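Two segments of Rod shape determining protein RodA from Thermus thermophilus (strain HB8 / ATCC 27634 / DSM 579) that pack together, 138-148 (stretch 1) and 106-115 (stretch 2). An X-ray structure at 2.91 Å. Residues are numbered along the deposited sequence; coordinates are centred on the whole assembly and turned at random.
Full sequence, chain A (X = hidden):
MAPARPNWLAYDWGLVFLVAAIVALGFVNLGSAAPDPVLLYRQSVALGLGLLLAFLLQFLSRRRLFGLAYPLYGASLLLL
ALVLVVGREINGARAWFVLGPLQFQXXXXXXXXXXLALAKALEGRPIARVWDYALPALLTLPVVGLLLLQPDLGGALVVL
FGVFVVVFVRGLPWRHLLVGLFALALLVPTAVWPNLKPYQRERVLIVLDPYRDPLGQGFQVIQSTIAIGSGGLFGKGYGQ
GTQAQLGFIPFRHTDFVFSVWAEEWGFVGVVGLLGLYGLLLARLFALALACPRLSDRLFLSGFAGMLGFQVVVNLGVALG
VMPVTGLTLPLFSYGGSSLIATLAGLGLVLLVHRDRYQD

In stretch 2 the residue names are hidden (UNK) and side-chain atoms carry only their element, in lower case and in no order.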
# COMPACT_ATOMS: atom_id res chain seq x y z
N LEU A 138 -20.63 3.90 -3.54
CA LEU A 138 -20.53 4.10 -4.98
C LEU A 138 -19.14 4.53 -5.42
O LEU A 138 -18.86 4.51 -6.62
CB LEU A 138 -21.57 5.11 -5.47
CG LEU A 138 -21.57 6.54 -4.93
CD1 LEU A 138 -20.75 7.50 -5.80
CD2 LEU A 138 -23.01 7.02 -4.80
N LEU A 139 -18.27 4.93 -4.49
CA LEU A 139 -16.90 5.21 -4.88
C LEU A 139 -15.98 4.00 -4.77
O LEU A 139 -14.97 3.95 -5.47
CB LEU A 139 -16.34 6.35 -4.02
CG LEU A 139 -16.90 7.74 -4.35
CD1 LEU A 139 -16.22 8.76 -3.46
CD2 LEU A 139 -16.70 8.08 -5.82
N THR A 140 -16.32 3.01 -3.93
CA THR A 140 -15.51 1.81 -3.74
C THR A 140 -15.96 0.65 -4.60
O THR A 140 -15.12 -0.12 -5.08
CB THR A 140 -15.54 1.38 -2.27
OG1 THR A 140 -15.10 2.45 -1.43
CG2 THR A 140 -14.65 0.16 -2.05
N LEU A 141 -17.27 0.48 -4.80
CA LEU A 141 -17.75 -0.70 -5.51
C LEU A 141 -17.19 -0.83 -6.92
O LEU A 141 -16.81 -1.95 -7.29
CB LEU A 141 -19.28 -0.73 -5.50
CG LEU A 141 -19.90 -1.10 -4.15
CD1 LEU A 141 -21.41 -1.13 -4.25
CD2 LEU A 141 -19.37 -2.44 -3.65
N PRO A 142 -17.11 0.22 -7.74
CA PRO A 142 -16.46 0.03 -9.06
C PRO A 142 -15.04 -0.50 -8.94
O PRO A 142 -14.65 -1.39 -9.71
CB PRO A 142 -16.51 1.43 -9.68
CG PRO A 142 -17.67 2.08 -9.02
CD PRO A 142 -17.63 1.59 -7.60
N VAL A 143 -14.27 -0.01 -7.97
CA VAL A 143 -12.89 -0.46 -7.82
C VAL A 143 -12.84 -1.92 -7.38
O VAL A 143 -12.14 -2.74 -7.99
CB VAL A 143 -12.12 0.44 -6.84
CG1 VAL A 143 -10.66 0.02 -6.74
CG2 VAL A 143 -12.23 1.90 -7.27
N VAL A 144 -13.59 -2.28 -6.33
CA VAL A 144 -13.54 -3.66 -5.84
C VAL A 144 -14.10 -4.62 -6.88
O VAL A 144 -13.59 -5.74 -7.04
CB VAL A 144 -14.29 -3.76 -4.49
CG1 VAL A 144 -14.77 -5.19 -4.25
CG2 VAL A 144 -13.38 -3.32 -3.35
N GLY A 145 -15.13 -4.20 -7.61
CA GLY A 145 -15.69 -5.05 -8.64
C GLY A 145 -14.74 -5.27 -9.80
O GLY A 145 -14.58 -6.40 -10.28
N LEU A 146 -14.08 -4.21 -10.26
CA LEU A 146 -13.07 -4.39 -11.30
C LEU A 146 -11.83 -5.10 -10.78
O LEU A 146 -11.04 -5.62 -11.58
CB LEU A 146 -12.69 -3.05 -11.93
CG LEU A 146 -13.51 -2.63 -13.14
CD1 LEU A 146 -14.99 -2.55 -12.79
CD2 LEU A 146 -13.02 -1.30 -13.66
N LEU A 147 -11.62 -5.12 -9.47
CA LEU A 147 -10.54 -5.93 -8.92
C LEU A 147 -10.93 -7.40 -8.84
O LEU A 147 -10.04 -8.26 -8.91
CB LEU A 147 -10.12 -5.41 -7.54
CG LEU A 147 -9.19 -4.18 -7.45
CD1 LEU A 147 -8.94 -3.78 -6.00
CD2 LEU A 147 -7.87 -4.42 -8.18
N LEU A 148 -12.22 -7.72 -8.72
CA LEU A 148 -12.66 -9.11 -8.67
C LEU A 148 -12.85 -9.73 -10.06
O LEU A 148 -12.90 -10.96 -10.16
CB LEU A 148 -13.96 -9.25 -7.87
CG LEU A 148 -13.83 -8.94 -6.38
CD1 LEU A 148 -15.12 -9.28 -5.64
CD2 LEU A 148 -12.65 -9.69 -5.77
N UNK A 106 -2.54 -1.77 -12.33
CA UNK A 106 -3.44 -0.66 -11.99
C UNK A 106 -3.93 -0.67 -10.56
O UNK A 106 -4.55 0.31 -10.13
c UNK A 106 -4.13 -1.80 -14.00
c UNK A 106 -4.61 -0.83 -12.97
c UNK A 106 -3.15 -2.69 -13.30
N UNK A 107 -3.69 -1.75 -9.81
CA UNK A 107 -4.15 -1.82 -8.43
C UNK A 107 -3.56 -0.69 -7.58
O UNK A 107 -4.25 -0.13 -6.72
c UNK A 107 -4.03 -3.33 -6.32
c UNK A 107 -5.51 -3.29 -5.99
c UNK A 107 -3.38 -4.60 -5.80
c UNK A 107 -3.80 -3.17 -7.82
N UNK A 108 -2.29 -0.35 -7.80
CA UNK A 108 -1.66 0.68 -6.97
C UNK A 108 -2.27 2.05 -7.23
O UNK A 108 -2.60 2.80 -6.29
o UNK A 108 0.81 -2.37 -5.46
o UNK A 108 0.45 -0.34 -4.73
c UNK A 108 -0.15 0.69 -7.24
c UNK A 108 0.60 -1.16 -5.66
c UNK A 108 0.53 -0.67 -7.10
N UNK A 109 -2.43 2.40 -8.51
CA UNK A 109 -3.12 3.63 -8.88
C UNK A 109 -4.53 3.66 -8.32
O UNK A 109 -5.01 4.72 -7.88
c UNK A 109 -3.58 5.12 -12.46
c UNK A 109 -3.13 3.78 -10.40
c UNK A 109 -3.66 5.10 -10.94
c UNK A 109 -2.87 6.25 -10.34
N UNK A 110 -5.22 2.52 -8.32
CA UNK A 110 -6.56 2.47 -7.72
C UNK A 110 -6.51 2.79 -6.24
O UNK A 110 -7.31 3.59 -5.74
c UNK A 110 -7.19 1.10 -7.95
N UNK A 111 -5.58 2.16 -5.51
CA UNK A 111 -5.50 2.40 -4.07
C UNK A 111 -5.29 3.89 -3.77
O UNK A 111 -6.04 4.49 -3.00
c UNK A 111 -2.28 -0.56 -2.71
c UNK A 111 -4.57 0.06 -3.57
c UNK A 111 -4.38 1.57 -3.44
n UNK A 111 -1.80 -1.20 -3.96
c UNK A 111 -3.77 -0.72 -2.53
N UNK A 112 -4.29 4.50 -4.42
CA UNK A 112 -4.01 5.91 -4.14
C UNK A 112 -5.17 6.81 -4.59
O UNK A 112 -5.58 7.71 -3.85
c UNK A 112 -0.16 6.00 -4.93
c UNK A 112 -1.47 5.54 -4.30
c UNK A 112 -2.69 6.33 -4.80
c UNK A 112 -1.38 5.57 -2.77
N UNK A 113 -5.71 6.57 -5.79
CA UNK A 113 -6.82 7.38 -6.27
C UNK A 113 -8.05 7.29 -5.39
O UNK A 113 -8.70 8.30 -5.12
N UNK A 114 -8.39 6.08 -4.93
CA UNK A 114 -9.55 5.94 -4.06
C UNK A 114 -9.32 6.58 -2.71
O UNK A 114 -10.22 7.21 -2.16
c UNK A 114 -9.93 4.47 -3.89
c UNK A 114 -12.38 5.00 -3.69
c UNK A 114 -11.22 4.24 -3.07
c UNK A 114 -11.55 2.77 -2.96
N UNK A 115 -8.11 6.44 -2.15
CA UNK A 115 -7.81 7.11 -0.88
C UNK A 115 -7.98 8.62 -1.01
O UNK A 115 -8.66 9.25 -0.18
c UNK A 115 -4.78 5.10 0.61
c UNK A 115 -6.40 6.75 -0.41
c UNK A 115 -6.23 5.36 0.22
c UNK A 115 -7.14 5.20 1.43

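Position 106 carries three side-chain carbons that close a ring onto its own backbone N, a feature unique to proline. Its CA-to-CB bond points toward stretch 1, yet the ring makes no contact there; this is Pro106.

Position 107 has four carbons, forked at the second. One fork tip lies near Leu147, and the pattern is that of leucine: Leu107. Although its CA-to-CB bond points sideways, the end of the side chain comes nearer, so that CD1 lies 3.4 Å from CD2 of Leu147.

At position 108 three carbons run out from the backbone and the third bears two oxygens. This carboxylate on a three-carbon chain identifies Glu108, which is out of reach of stretch 1.

Position 109 again shows four carbons forked at the second and touches nothing on stretch 1. It is Leu109.

A single carbon makes up the side chain at position 110, and it meets Val143. The residue is Ala110, its CB 3.8 Å from CG1 of Val143. Here the CA atoms of Ala110 and Val143 are 7.0 Å apart.

Position 111 extends four carbons in a row to a terminal nitrogen, the signature of lysine. Lys111 does not contact stretch 1; it turns back along its own helix, where NZ donates a hydrogen bond to OE1 of Glu108 at 2.5 Å, as part of a salt bridge.

Position 112, with four carbons forked at the second, is Leu112, out of reach of stretch 1. Position 113 has no side-chain atoms at all and is therefore Gly113.

Position 114 has four carbons forked at the second, and they approach Leu139, Thr140 and Val143. This is Leu114, the residue most covered by the partner stretch. Its CD1 lies 3.3 Å from the backbone O of Leu139 and 4.2 Å from CB of Leu139, while its CD2 lies 3.9 Å from OG1 of Thr140 and 4.4 Å from CG2 of Val143.

The four carbons at position 115, forked at the second, identify Leu115, which does not reach stretch 1.

The two helices run nearly antiparallel, at 175°, with their axes 10.9 Å apart at closest approach. Positions 107, 110 and 114 recur at intervals of three and four, placing them along one side of their helix against Leu147, Val143 and the Leu139–Thr140 turn. No hydrogen bond crosses the interface, and apolar side-chain packing dominates a modest buried surface of 290 Å².

Stretch 2 (106-115) PLELAKLGLL
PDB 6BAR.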